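Local coordinates for insecticidal Delta-Endotoxin Cry8Ea1 (Bacillus Thuringiensis, PDB 3EB7), which kills larvae of the underground pest Holotrichia parallela, probably by forming pores in the membranes of midgut cells as other three-domain Cry toxins do, at residues T16-K20 with L32-L36; I175-D180 with L539-N543. All blocks are in the same frame, centred on the assembly; numbering follows the deposited sequence.

In the fold
From the N terminus, helix 2-20 runs into a short connection and returns as helix 26-40. Contact 1 (16-20 with 32-36) closes this hairpin, with only eleven residues between its segments, inside the N-terminal helical domain. The chain then passes through further helices to helix 161-191, where contact 2 (175-180 with 539-543) opens a far longer loop of 358 residues. That loop takes in the rest of the helical domain, the middle beta domain and much of the C-terminal domain. The two loops follow in series and neither cross nor nest. Their centres lie 24 Å apart: contact 1 holds neighbouring helices together, whereas contact 2 joins the first domain to the third.

Contact 1 of 2, residues T16-K20 with L32-L36; sequences TILGK and LYSTL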
ATOM      1  N   THR A  16      -0.534 -11.450  -5.249  1.00 24.22           N
ATOM      2  CA  THR A  16      -0.684 -12.304  -6.419  1.00 24.43           C
ATOM      3  C   THR A  16      -0.804 -11.483  -7.703  1.00 24.52           C
ATOM      4  O   THR A  16      -0.144 -11.766  -8.695  1.00 24.74           O
ATOM      5  CB  THR A  16      -1.946 -13.166  -6.315  1.00 23.94           C
ATOM      6  OG1 THR A  16      -1.815 -14.027  -5.195  1.00 25.01           O
ATOM      7  CG2 THR A  16      -2.088 -14.029  -7.559  1.00 24.31           C
ATOM      8  N   ILE A  17      -1.694 -10.498  -7.687  1.00 24.74           N
ATOM      9  CA  ILE A  17      -1.888  -9.603  -8.828  1.00 25.60           C
ATOM     10  C   ILE A  17      -0.606  -8.801  -9.181  1.00 26.11           C
ATOM     11  O   ILE A  17      -0.275  -8.642 -10.357  1.00 26.16           O
ATOM     12  CB  ILE A  17      -3.104  -8.686  -8.607  1.00 25.24           C
ATOM     13  CG1 ILE A  17      -4.386  -9.531  -8.654  1.00 25.56           C
ATOM     14  CG2 ILE A  17      -3.140  -7.580  -9.631  1.00 23.82           C
ATOM     15  CD1 ILE A  17      -5.499  -8.983  -7.749  1.00 23.55           C
ATOM     16  N   LEU A  18       0.118  -8.339  -8.169  1.00 25.89           N
ATOM     17  CA  LEU A  18       1.328  -7.584  -8.404  1.00 27.33           C
ATOM     18  C   LEU A  18       2.322  -8.428  -9.212  1.00 27.98           C
ATOM     19  O   LEU A  18       3.072  -7.891 -10.026  1.00 29.41           O
ATOM     20  CB  LEU A  18       1.922  -7.142  -7.053  1.00 27.30           C
ATOM     21  CG  LEU A  18       2.320  -5.698  -6.694  1.00 28.67           C
ATOM     22  CD1 LEU A  18       1.692  -4.618  -7.524  1.00 26.88           C
ATOM     23  CD2 LEU A  18       2.073  -5.443  -5.209  1.00 27.82           C
ATOM     24  N   GLY A  19       2.307  -9.750  -9.014  1.00 28.46           N
ATOM     25  CA  GLY A  19       3.194 -10.681  -9.731  1.00 28.16           C
ATOM     26  C   GLY A  19       2.807 -10.934 -11.181  1.00 29.32           C
ATOM     27  O   GLY A  19       3.643 -11.388 -11.989  1.00 28.83           O
ATOM     28  N   LYS A  20       1.545 -10.646 -11.527  1.00 29.41           N
ATOM     29  CA  LYS A  20       1.048 -10.803 -12.898  1.00 29.44           C
ATOM     30  C   LYS A  20       0.734  -9.480 -13.632  1.00 29.67           C
ATOM     31  O   LYS A  20       0.134  -9.475 -14.714  1.00 30.23           O
ATOM     32  CB  LYS A  20      -0.229 -11.666 -12.896  1.00 30.65           C
ATOM     33  CG  LYS A  20      -0.107 -13.120 -12.367  1.00 30.68           C
ATOM     34  CD  LYS A  20       0.981 -13.925 -13.041  1.00 34.60           C
ATOM     35  CE  LYS A  20       1.119 -15.347 -12.434  1.00 34.84           C
ATOM     36  NZ  LYS A  20      -0.081 -16.180 -12.709  1.00 34.09           N
ATOM     37  N   LEU A  32      -3.808 -17.271 -12.619  1.00 29.95           N
ATOM     38  CA  LEU A  32      -4.234 -16.175 -11.766  1.00 29.43           C
ATOM     39  C   LEU A  32      -5.683 -16.349 -11.289  1.00 28.59           C
ATOM     40  O   LEU A  32      -5.947 -16.259 -10.102  1.00 29.12           O
ATOM     41  CB  LEU A  32      -4.075 -14.850 -12.536  1.00 29.55           C
ATOM     42  CG  LEU A  32      -4.648 -13.556 -11.954  1.00 30.33           C
ATOM     43  CD1 LEU A  32      -4.107 -13.288 -10.520  1.00 29.87           C
ATOM     44  CD2 LEU A  32      -4.302 -12.401 -12.891  1.00 30.17           C
ATOM     45  N   TYR A  33      -6.610 -16.569 -12.213  1.00 28.08           N
ATOM     46  CA  TYR A  33      -8.025 -16.855 -11.904  1.00 28.06           C
ATOM     47  C   TYR A  33      -8.189 -18.064 -11.002  1.00 28.17           C
ATOM     48  O   TYR A  33      -9.035 -18.078 -10.099  1.00 27.48           O
ATOM     49  CB  TYR A  33      -8.850 -17.082 -13.181  1.00 28.30           C
ATOM     50  CG  TYR A  33      -9.389 -15.812 -13.770  1.00 29.64           C
ATOM     51  CD1 TYR A  33      -8.994 -15.363 -15.036  1.00 30.20           C
ATOM     52  CD2 TYR A  33     -10.269 -15.033 -13.047  1.00 31.92           C
ATOM     53  CE1 TYR A  33      -9.476 -14.166 -15.570  1.00 29.80           C
ATOM     54  CE2 TYR A  33     -10.761 -13.843 -13.565  1.00 33.93           C
ATOM     55  CZ  TYR A  33     -10.358 -13.413 -14.823  1.00 31.42           C
ATOM     56  OH  TYR A  33     -10.890 -12.232 -15.281  1.00 31.19           O
ATOM     57  N   SER A  34      -7.381 -19.086 -11.260  1.00 28.62           N
ATOM     58  CA  SER A  34      -7.347 -20.251 -10.389  1.00 30.09           C
ATOM     59  C   SER A  34      -7.032 -19.895  -8.904  1.00 29.40           C
ATOM     60  O   SER A  34      -7.723 -20.327  -7.971  1.00 29.24           O
ATOM     61  CB  SER A  34      -6.339 -21.254 -10.922  1.00 30.30           C
ATOM     62  OG  SER A  34      -6.443 -22.392 -10.106  1.00 34.62           O
ATOM     63  N   THR A  35      -5.992 -19.093  -8.713  1.00 29.01           N
ATOM     64  CA  THR A  35      -5.623 -18.570  -7.406  1.00 29.34           C
ATOM     65  C   THR A  35      -6.713 -17.661  -6.842  1.00 29.29           C
ATOM     66  O   THR A  35      -7.122 -17.867  -5.713  1.00 29.94           O
ATOM     67  CB  THR A  35      -4.239 -17.878  -7.462  1.00 29.06           C
ATOM     68  OG1 THR A  35      -3.262 -18.862  -7.796  1.00 30.17           O
ATOM     69  CG2 THR A  35      -3.863 -17.257  -6.158  1.00 29.07           C
ATOM     70  N   LEU A  36      -7.199 -16.696  -7.625  1.00 29.04           N
ATOM     71  CA  LEU A  36      -8.236 -15.752  -7.159  1.00 29.42           C
ATOM     72  C   LEU A  36      -9.507 -16.447  -6.700  1.00 29.09           C
ATOM     73  O   LEU A  36     -10.032 -16.141  -5.626  1.00 28.74           O
ATOM     74  CB  LEU A  36      -8.599 -14.762  -8.250  1.00 29.36           C
ATOM     75  CG  LEU A  36      -7.937 -13.375  -8.412  1.00 31.85           C
ATOM     76  CD1 LEU A  36      -6.546 -13.195  -7.727  1.00 30.61           C
ATOM     77  CD2 LEU A  36      -7.875 -13.064  -9.917  1.00 28.85           C
TER
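Thr16 and Leu32 meet near the closed end of a helical hairpin in the N-terminal helical domain, where the CG2 methyl of Thr16 packs 3.7 Å from Leu32 CD1 as the two side chains cross obliquely. The same methyl faces a second partner, Thr35, which reaches toward it tip to tip, CG2 against CG2 at 3.9 Å. In Thr16, with chi1 at -63°, OG1 lies beside the backbone N and CG2 is anti to it, which gives the methyl to the neighbouring helix while OG1 bonds to Ser12 O. Thr35 behaves alike, with a weak bond from OG1 to Ser31 O. Leu32 divides its branches: CD1 faces Thr16 and, more loosely, Ile17 CG1 at 4.2 Å, while CD2 lies 4.1 Å from Lys20 CB. The end of Ile17 bends inward to bring CD1 within 4.3 Å of Leu36 CD1; helix 133-153 covers this pair, Asn141 touching Ile17 and Leu145 touching Leu36. The chain of Lys20, bent at chi2 and chi4, carries its ammonium to Pro28 O, with a weak bond to Ser31 OG. The segment axes are 10.9 Å apart and antiparallel at 173°. No hydrogen bond links the two segments, so their cohesion rests on methyl and methylene packing; the threonine hydroxyls turn to their own helices, and the lysine carries its charge to the neighbouring helix's backbone.

Contact 2 of 2, residues I175-D180 with L539-N543; sequences IAQYSD and LKYEN
The interface between the N-terminal helical domain and the C-terminal beta domain of this three-domain toxin is bridged here by Asp180 and Tyr541, the latter at the start of a short 3-10 turn. Asp180 OD1 receives the backbone N-H of Tyr541 on its syn lone pair, 2.9 Å from Tyr541 N, in a nearly straight bond of 171°. Its other oxygen, OD2, accepts a hydrogen bond from a water that in turn accepts one from Glu542 N. One carboxylate therefore serves two consecutive amides of the turn, one directly and one through solvent. Lys540 lies across this carboxylate at about a right angle, its CG 3.5 Å from Asp180 OD2. The chain bends on past it, and a second water links Lys540 NZ to Asp180 O. Lys540 NZ stays 5.3 Å from Asp180 OD1, so any help from its charge is probably long-range.

The Tyr541 side chain runs toward the helix, CG anti to its N (chi1 -176°), and lays its ring against one helical turn. Ile175 CG2 sits over one face as a CH-pi contact, 4.0 Å from the centroid of the Tyr541 ring and 27° off the normal. Ala176 CB approaches Tyr541 CD2 at 3.8 Å. Ser179, near Tyr541 CD1, spends its hydroxyl within the helix, donating to Ile175 O at 2.6 Å from OG.

Around the contact, the hydroxyl of Tyr470 is also hydrogen-bonded to Asp180 OD1. Helix 133-153 packs on Ile175 through Leu144, and Arg504 of strand 498-507 touches the tyrosine, as does Pro223 from a loop, leaving the turn set between helix 161-191 and the C-terminal sheet.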
ATOM      1  N   ILE A 175     -12.743   2.066 -14.081  1.00 19.71           N
ATOM      2  CA  ILE A 175     -11.545   2.364 -13.311  1.00 19.30           C
ATOM      3  C   ILE A 175     -11.736   3.658 -12.533  1.00 20.11           C
ATOM      4  O   ILE A 175     -11.523   3.693 -11.312  1.00 20.02           O
ATOM      5  CB  ILE A 175     -10.260   2.478 -14.165  1.00 19.66           C
ATOM      6  CG1 ILE A 175      -9.899   1.128 -14.791  1.00 18.56           C
ATOM      7  CG2 ILE A 175      -9.066   3.022 -13.314  1.00 17.26           C
ATOM      8  CD1 ILE A 175      -8.874   1.243 -15.915  1.00 16.78           C
ATOM      9  N   ALA A 176     -12.138   4.715 -13.242  1.00 20.62           N
ATOM     10  CA  ALA A 176     -12.421   6.028 -12.624  1.00 21.40           C
ATOM     11  C   ALA A 176     -13.470   5.937 -11.539  1.00 21.22           C
ATOM     12  O   ALA A 176     -13.236   6.362 -10.416  1.00 22.70           O
ATOM     13  CB  ALA A 176     -12.839   7.064 -13.684  1.00 21.03           C
ATOM     14  N   GLN A 177     -14.624   5.383 -11.867  1.00 21.58           N
ATOM     15  CA  GLN A 177     -15.743   5.324 -10.917  1.00 22.81           C
ATOM     16  C   GLN A 177     -15.429   4.493  -9.659  1.00 21.11           C
ATOM     17  O   GLN A 177     -15.687   4.943  -8.558  1.00 22.13           O
ATOM     18  CB  GLN A 177     -17.007   4.803 -11.619  1.00 21.98           C
ATOM     19  CG  GLN A 177     -18.086   4.351 -10.627  1.00 26.33           C
ATOM     20  CD  GLN A 177     -19.380   3.795 -11.264  1.00 27.21           C
ATOM     21  OE1 GLN A 177     -19.877   4.312 -12.275  1.00 34.11           O
ATOM     22  NE2 GLN A 177     -19.927   2.735 -10.655  1.00 31.20           N
ATOM     23  N   TYR A 178     -14.879   3.288  -9.833  1.00 20.23           N
ATOM     24  CA  TYR A 178     -14.491   2.417  -8.718  1.00 18.87           C
ATOM     25  C   TYR A 178     -13.359   3.033  -7.891  1.00 18.92           C
ATOM     26  O   TYR A 178     -13.360   2.915  -6.687  1.00 18.40           O
ATOM     27  CB  TYR A 178     -14.069   1.009  -9.203  1.00 18.22           C
ATOM     28  CG  TYR A 178     -15.157   0.165  -9.892  1.00 17.12           C
ATOM     29  CD1 TYR A 178     -14.809  -0.902 -10.722  1.00 15.87           C
ATOM     30  CD2 TYR A 178     -16.507   0.441  -9.723  1.00 14.76           C
ATOM     31  CE1 TYR A 178     -15.774  -1.667 -11.363  1.00 16.74           C
ATOM     32  CE2 TYR A 178     -17.495  -0.310 -10.359  1.00 16.77           C
ATOM     33  CZ  TYR A 178     -17.133  -1.369 -11.175  1.00 17.87           C
ATOM     34  OH  TYR A 178     -18.118  -2.137 -11.785  1.00 17.43           O
ATOM     35  N   SER A 179     -12.387   3.685  -8.528  1.00 18.89           N
ATOM     36  CA  SER A 179     -11.336   4.335  -7.765  1.00 19.56           C
ATOM     37  C   SER A 179     -11.940   5.429  -6.889  1.00 19.95           C
ATOM     38  O   SER A 179     -11.653   5.509  -5.693  1.00 20.64           O
ATOM     39  CB  SER A 179     -10.243   4.904  -8.676  1.00 19.65           C
ATOM     40  OG  SER A 179      -9.650   3.905  -9.484  1.00 19.57           O
ATOM     41  N   ASP A 180     -12.810   6.241  -7.476  1.00 19.98           N
ATOM     42  CA  ASP A 180     -13.393   7.404  -6.779  1.00 20.15           C
ATOM     43  C   ASP A 180     -14.240   6.986  -5.588  1.00 19.30           C
ATOM     44  O   ASP A 180     -14.095   7.538  -4.500  1.00 19.50           O
ATOM     45  CB  ASP A 180     -14.202   8.258  -7.767  1.00 19.66           C
ATOM     46  CG  ASP A 180     -13.306   9.131  -8.662  1.00 21.87           C
ATOM     47  OD1 ASP A 180     -12.093   9.320  -8.345  1.00 22.52           O
ATOM     48  OD2 ASP A 180     -13.827   9.672  -9.677  1.00 25.97           O
ATOM     49  N   LEU A 539      -9.749  16.542  -5.829  1.00 23.17           N
ATOM     50  CA  LEU A 539      -9.162  15.876  -7.009  1.00 24.04           C
ATOM     51  C   LEU A 539      -9.733  14.477  -7.157  1.00 23.78           C
ATOM     52  O   LEU A 539      -9.959  13.805  -6.183  1.00 24.68           O
ATOM     53  CB  LEU A 539      -7.627  15.840  -6.969  1.00 22.77           C
ATOM     54  CG  LEU A 539      -6.962  17.203  -6.813  1.00 24.30           C
ATOM     55  CD1 LEU A 539      -5.409  17.128  -6.826  1.00 22.77           C
ATOM     56  CD2 LEU A 539      -7.488  18.218  -7.864  1.00 28.28           C
ATOM     57  N   LYS A 540      -9.975  14.059  -8.383  1.00 24.40           N
ATOM     58  CA  LYS A 540     -10.532  12.745  -8.673  1.00 24.38           C
ATOM     59  C   LYS A 540      -9.631  11.950  -9.590  1.00 23.92           C
ATOM     60  O   LYS A 540      -8.646  12.483 -10.102  1.00 24.32           O
ATOM     61  CB  LYS A 540     -11.918  12.903  -9.271  1.00 24.58           C
ATOM     62  CG  LYS A 540     -13.019  12.696  -8.224  1.00 28.68           C
ATOM     63  CD  LYS A 540     -13.376  13.936  -7.505  1.00 33.39           C
ATOM     64  CE  LYS A 540     -14.649  13.733  -6.673  1.00 36.07           C
ATOM     65  NZ  LYS A 540     -14.457  13.073  -5.359  1.00 34.61           N
ATOM     66  N   TYR A 541      -9.956  10.680  -9.805  1.00 23.93           N
ATOM     67  CA  TYR A 541      -9.184   9.835 -10.713  1.00 23.71           C
ATOM     68  C   TYR A 541      -8.871  10.510 -12.067  1.00 24.17           C
ATOM     69  O   TYR A 541      -7.723  10.532 -12.478  1.00 22.52           O
ATOM     70  CB  TYR A 541      -9.859   8.476 -10.953  1.00 23.75           C
ATOM     71  CG  TYR A 541      -8.978   7.613 -11.807  1.00 23.06           C
ATOM     72  CD1 TYR A 541      -7.910   6.900 -11.240  1.00 23.78           C
ATOM     73  CD2 TYR A 541      -9.133   7.586 -13.203  1.00 25.11           C
ATOM     74  CE1 TYR A 541      -7.032   6.140 -12.043  1.00 23.92           C
ATOM     75  CE2 TYR A 541      -8.268   6.838 -14.022  1.00 22.24           C
ATOM     76  CZ  TYR A 541      -7.225   6.113 -13.424  1.00 24.96           C
ATOM     77  OH  TYR A 541      -6.394   5.348 -14.208  1.00 25.00           O
ATOM     78  N   GLU A 542      -9.899  11.054 -12.733  1.00 25.42           N
ATOM     79  CA  GLU A 542      -9.773  11.723 -14.055  1.00 28.21           C
ATOM     80  C   GLU A 542      -8.788  12.927 -14.134  1.00 27.28           C
ATOM     81  O   GLU A 542      -8.332  13.283 -15.224  1.00 26.88           O
ATOM     82  CB  GLU A 542     -11.143  12.179 -14.545  1.00 27.78           C
ATOM     83  CG  GLU A 542     -11.767  13.231 -13.632  1.00 31.83           C
ATOM     84  CD  GLU A 542     -13.032  13.875 -14.229  1.00 33.78           C
ATOM     85  OE1 GLU A 542     -13.196  15.120 -14.052  1.00 37.98           O
ATOM     86  OE2 GLU A 542     -13.843  13.138 -14.886  1.00 39.66           O
ATOM     87  N   ASN A 543      -8.484  13.536 -12.986  1.00 26.64           N
ATOM     88  CA  ASN A 543      -7.502  14.598 -12.894  1.00 26.60           C
ATOM     89  C   ASN A 543      -6.052  14.107 -12.970  1.00 27.08           C
ATOM     90  O   ASN A 543      -5.132  14.914 -12.959  1.00 27.14           O
ATOM     91  CB  ASN A 543      -7.702  15.404 -11.598  1.00 26.34           C
ATOM     92  CG  ASN A 543      -9.109  16.019 -11.490  1.00 25.52           C
ATOM     93  OD1 ASN A 543      -9.584  16.698 -12.410  1.00 23.69           O
ATOM     94  ND2 ASN A 543      -9.757  15.803 -10.358  1.00 19.80           N
TER
HETATM   95  O   HOH W   1     -12.823  10.558 -12.047  1.00 29.38           O
HETATM   96  O   HOH W   2     -13.185  10.644  -4.036  1.00 35.86           O